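PDB 4FEK: putative diflavin flavoprotein A 5 from Nostoc sp. PCC 7120, which probably passes electrons from NADH to oxygen, reducing it to water, and is represented here by its N-terminal metallo-beta-lactamase-like domain. Local coordinates for residues D117-F122 and L127-M132. Residues are numbered along the deposited sequence; the frame is centred on the assembly and turned at random.
Sequences DLRAAF and LNILPM
Arg119 reaches from the last turn of helix 112-121 to Leu127 and Ile129. Its bond from CA to CB points to the side of 127-132, and CB makes no close approach of its own; the atoms further out bring the side chain back. Arg119 CG, anti to the carbonyl carbon (chi1 -69°), lies 3.5 Å from Ile129 CD1. CD continues the extended chain past that methyl, and Arg119 NE and CZ are each 3.8 Å from Ile129 CD1. One face of the guanidinium is covered by Ile129 CD1, 3.7 Å from the plane and over its centre. At the tip, Arg119 NH1 donates to Leu127 O at 2.9 Å. This bond is somewhat bent, with an N-H...O angle of 148°, and the oxygen lies near the guanidinium edge, 21° out of its plane. Arg119 NH2 ends beside Ile129 CB at 3.8 Å. The other side-chain contacts are apolar. Ile129 CD1 also meets Leu118 CB at 3.9 Å, while Leu127 CD2 approaches Phe122 CD2 obliquely at 3.7 Å; Phe96 of helix 93-102 touches both Leu118 and Phe122. Leu130 shares backbone hydrogen bonds with Phe108 and Cys110, joining the strand to 107-111 and completing a beta-alpha-beta crossover at the sheet edge of the metallo-beta-lactamase-like domain.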
ATOM      1  N   ASP A 117      15.816  -0.294  -9.379  1.00 37.27           N
ATOM      2  CA  ASP A 117      15.114   0.950  -9.716  1.00 39.83           C
ATOM      3  C   ASP A 117      15.384   2.069  -8.713  1.00 32.31           C
ATOM      4  O   ASP A 117      15.570   3.224  -9.095  1.00 31.18           O
ATOM      5  CB  ASP A 117      13.603   0.721  -9.745  1.00 45.97           C
ATOM      6  CG  ASP A 117      13.164  -0.181 -10.879  1.00 56.83           C
ATOM      7  OD1 ASP A 117      13.842  -0.186 -11.928  1.00 62.91           O
ATOM      8  OD2 ASP A 117      12.132  -0.874 -10.719  1.00 60.08           O
ATOM      9  N   LEU A 118      15.365   1.726  -7.431  1.00 25.30           N
ATOM     10  CA  LEU A 118      15.646   2.697  -6.381  1.00 32.11           C
ATOM     11  C   LEU A 118      17.047   3.269  -6.517  1.00 34.39           C
ATOM     12  O   LEU A 118      17.231   4.485  -6.512  1.00 34.23           O
ATOM     13  CB  LEU A 118      15.519   2.048  -5.009  1.00 32.77           C
ATOM     14  CG  LEU A 118      14.186   2.254  -4.319  1.00 34.33           C
ATOM     15  CD1 LEU A 118      14.194   1.563  -2.961  1.00 34.73           C
ATOM     16  CD2 LEU A 118      13.904   3.750  -4.190  1.00 30.94           C
ATOM     17  N   ARG A 119      18.035   2.383  -6.623  1.00 39.33           N
ATOM     18  CA  ARG A 119      19.434   2.804  -6.664  1.00 42.67           C
ATOM     19  C   ARG A 119      19.697   3.666  -7.892  1.00 45.02           C
ATOM     20  O   ARG A 119      20.495   4.597  -7.839  1.00 49.70           O
ATOM     21  CB  ARG A 119      20.390   1.603  -6.626  1.00 44.12           C
ATOM     22  CG  ARG A 119      20.406   0.860  -5.296  1.00 44.91           C
ATOM     23  CD  ARG A 119      21.606  -0.090  -5.163  1.00 49.82           C
ATOM     24  NE  ARG A 119      21.505  -0.936  -3.969  1.00 52.30           N
ATOM     25  CZ  ARG A 119      21.820  -0.545  -2.736  1.00 56.84           C
ATOM     26  NH1 ARG A 119      22.259   0.691  -2.517  1.00 60.55           N
ATOM     27  NH2 ARG A 119      21.691  -1.385  -1.712  1.00 55.23           N
ATOM     28  N   ALA A 120      19.007   3.370  -8.986  1.00 37.30           N
ATOM     29  CA  ALA A 120      19.148   4.165 -10.200  1.00 44.12           C
ATOM     30  C   ALA A 120      18.508   5.546 -10.065  1.00 44.65           C
ATOM     31  O   ALA A 120      18.976   6.507 -10.677  1.00 48.07           O
ATOM     32  CB  ALA A 120      18.579   3.423 -11.400  1.00 46.54           C
ATOM     33  N   ALA A 121      17.445   5.652  -9.266  1.00 38.52           N
ATOM     34  CA  ALA A 121      16.787   6.941  -9.049  1.00 34.63           C
ATOM     35  C   ALA A 121      17.608   7.862  -8.155  1.00 36.90           C
ATOM     36  O   ALA A 121      17.397   9.073  -8.144  1.00 41.56           O
ATOM     37  CB  ALA A 121      15.388   6.748  -8.463  1.00 26.70           C
ATOM     38  N   PHE A 122      18.529   7.284  -7.392  1.00 37.49           N
ATOM     39  CA  PHE A 122      19.389   8.055  -6.493  1.00 41.16           C
ATOM     40  C   PHE A 122      20.844   7.686  -6.741  1.00 44.60           C
ATOM     41  O   PHE A 122      21.521   7.178  -5.844  1.00 39.14           O
ATOM     42  CB  PHE A 122      19.009   7.775  -5.049  1.00 42.28           C
ATOM     43  CG  PHE A 122      17.617   8.217  -4.707  1.00 45.81           C
ATOM     44  CD1 PHE A 122      17.380   9.497  -4.247  1.00 49.53           C
ATOM     45  CD2 PHE A 122      16.545   7.364  -4.881  1.00 39.31           C
ATOM     46  CE1 PHE A 122      16.096   9.913  -3.946  1.00 50.86           C
ATOM     47  CE2 PHE A 122      15.262   7.772  -4.581  1.00 42.33           C
ATOM     48  CZ  PHE A 122      15.037   9.049  -4.115  1.00 45.38           C
ATOM     49  N   LEU A 127      22.230   4.429  -1.087  1.00 44.71           N
ATOM     50  CA  LEU A 127      20.986   4.052  -0.429  1.00 42.00           C
ATOM     51  C   LEU A 127      21.169   2.829   0.455  1.00 37.86           C
ATOM     52  O   LEU A 127      21.921   1.908   0.122  1.00 39.27           O
ATOM     53  CB  LEU A 127      19.906   3.779  -1.478  1.00 34.96           C
ATOM     54  CG  LEU A 127      18.777   4.792  -1.673  1.00 37.92           C
ATOM     55  CD1 LEU A 127      19.252   6.234  -1.563  1.00 37.52           C
ATOM     56  CD2 LEU A 127      18.074   4.544  -3.014  1.00 37.98           C
ATOM     57  N   ASN A 128      20.493   2.838   1.592  1.00 30.51           N
ATOM     58  CA  ASN A 128      20.353   1.639   2.402  1.00 31.78           C
ATOM     59  C   ASN A 128      19.082   0.912   1.940  1.00 34.81           C
ATOM     60  O   ASN A 128      17.980   1.449   2.061  1.00 28.78           O
ATOM     61  CB  ASN A 128      20.232   2.022   3.868  1.00 33.31           C
ATOM     62  CG  ASN A 128      21.364   2.927   4.327  1.00 37.12           C
ATOM     63  OD1 ASN A 128      22.510   2.747   3.917  1.00 38.30           O
ATOM     64  ND2 ASN A 128      21.041   3.915   5.162  1.00 38.62           N
ATOM     65  N   ILE A 129      19.235  -0.285   1.378  1.00 33.08           N
ATOM     66  CA  ILE A 129      18.077  -1.051   0.913  1.00 36.44           C
ATOM     67  C   ILE A 129      18.071  -2.471   1.482  1.00 39.48           C
ATOM     68  O   ILE A 129      19.089  -3.167   1.470  1.00 40.60           O
ATOM     69  CB  ILE A 129      18.022  -1.111  -0.629  1.00 33.13           C
ATOM     70  CG1 ILE A 129      18.066   0.294  -1.214  1.00 29.14           C
ATOM     71  CG2 ILE A 129      16.772  -1.848  -1.111  1.00 36.73           C
ATOM     72  CD1 ILE A 129      18.136   0.306  -2.681  1.00 24.71           C
ATOM     73  N   LEU A 130      16.914  -2.887   1.984  1.00 31.04           N
ATOM     74  CA  LEU A 130      16.730  -4.238   2.487  1.00 26.62           C
ATOM     75  C   LEU A 130      15.739  -4.989   1.581  1.00 30.20           C
ATOM     76  O   LEU A 130      14.521  -4.878   1.739  1.00 24.72           O
ATOM     77  CB  LEU A 130      16.211  -4.173   3.911  1.00 32.97           C
ATOM     78  CG  LEU A 130      15.991  -5.472   4.671  1.00 38.83           C
ATOM     79  CD1 LEU A 130      17.153  -6.430   4.455  1.00 45.50           C
ATOM     80  CD2 LEU A 130      15.823  -5.145   6.144  1.00 41.61           C
ATOM     81  N   PRO A 131      16.250  -5.729   0.600  1.00 25.48           N
ATOM     82  CA  PRO A 131      15.268  -6.446  -0.232  1.00 28.53           C
ATOM     83  C   PRO A 131      14.654  -7.652   0.494  1.00 29.17           C
ATOM     84  O   PRO A 131      15.323  -8.310   1.284  1.00 32.66           O
ATOM     85  CB  PRO A 131      16.075  -6.862  -1.463  1.00 28.98           C
ATOM     86  CG  PRO A 131      17.512  -6.815  -1.027  1.00 33.60           C
ATOM     87  CD  PRO A 131      17.621  -5.792   0.058  1.00 32.71           C
HETATM   88  N   MSE A 132      13.370  -7.905   0.272  1.00 25.08           N
HETATM   89  CA  MSE A 132      12.715  -9.016   0.955  1.00 29.20           C
HETATM   90  C   MSE A 132      12.277 -10.067  -0.066  1.00 29.29           C
HETATM   91  O   MSE A 132      11.500  -9.788  -0.978  1.00 31.91           O
HETATM   92  CB  MSE A 132      11.527  -8.538   1.807  1.00 30.95           C
HETATM   93  CG  MSE A 132      11.906  -7.591   2.952  1.00 31.56           C
HETATM   94 SE   MSE A 132      13.042  -8.386   4.343  0.83 55.02          SE
HETATM   95  CE  MSE A 132      12.815  -7.041   5.737  1.00118.37           C
TER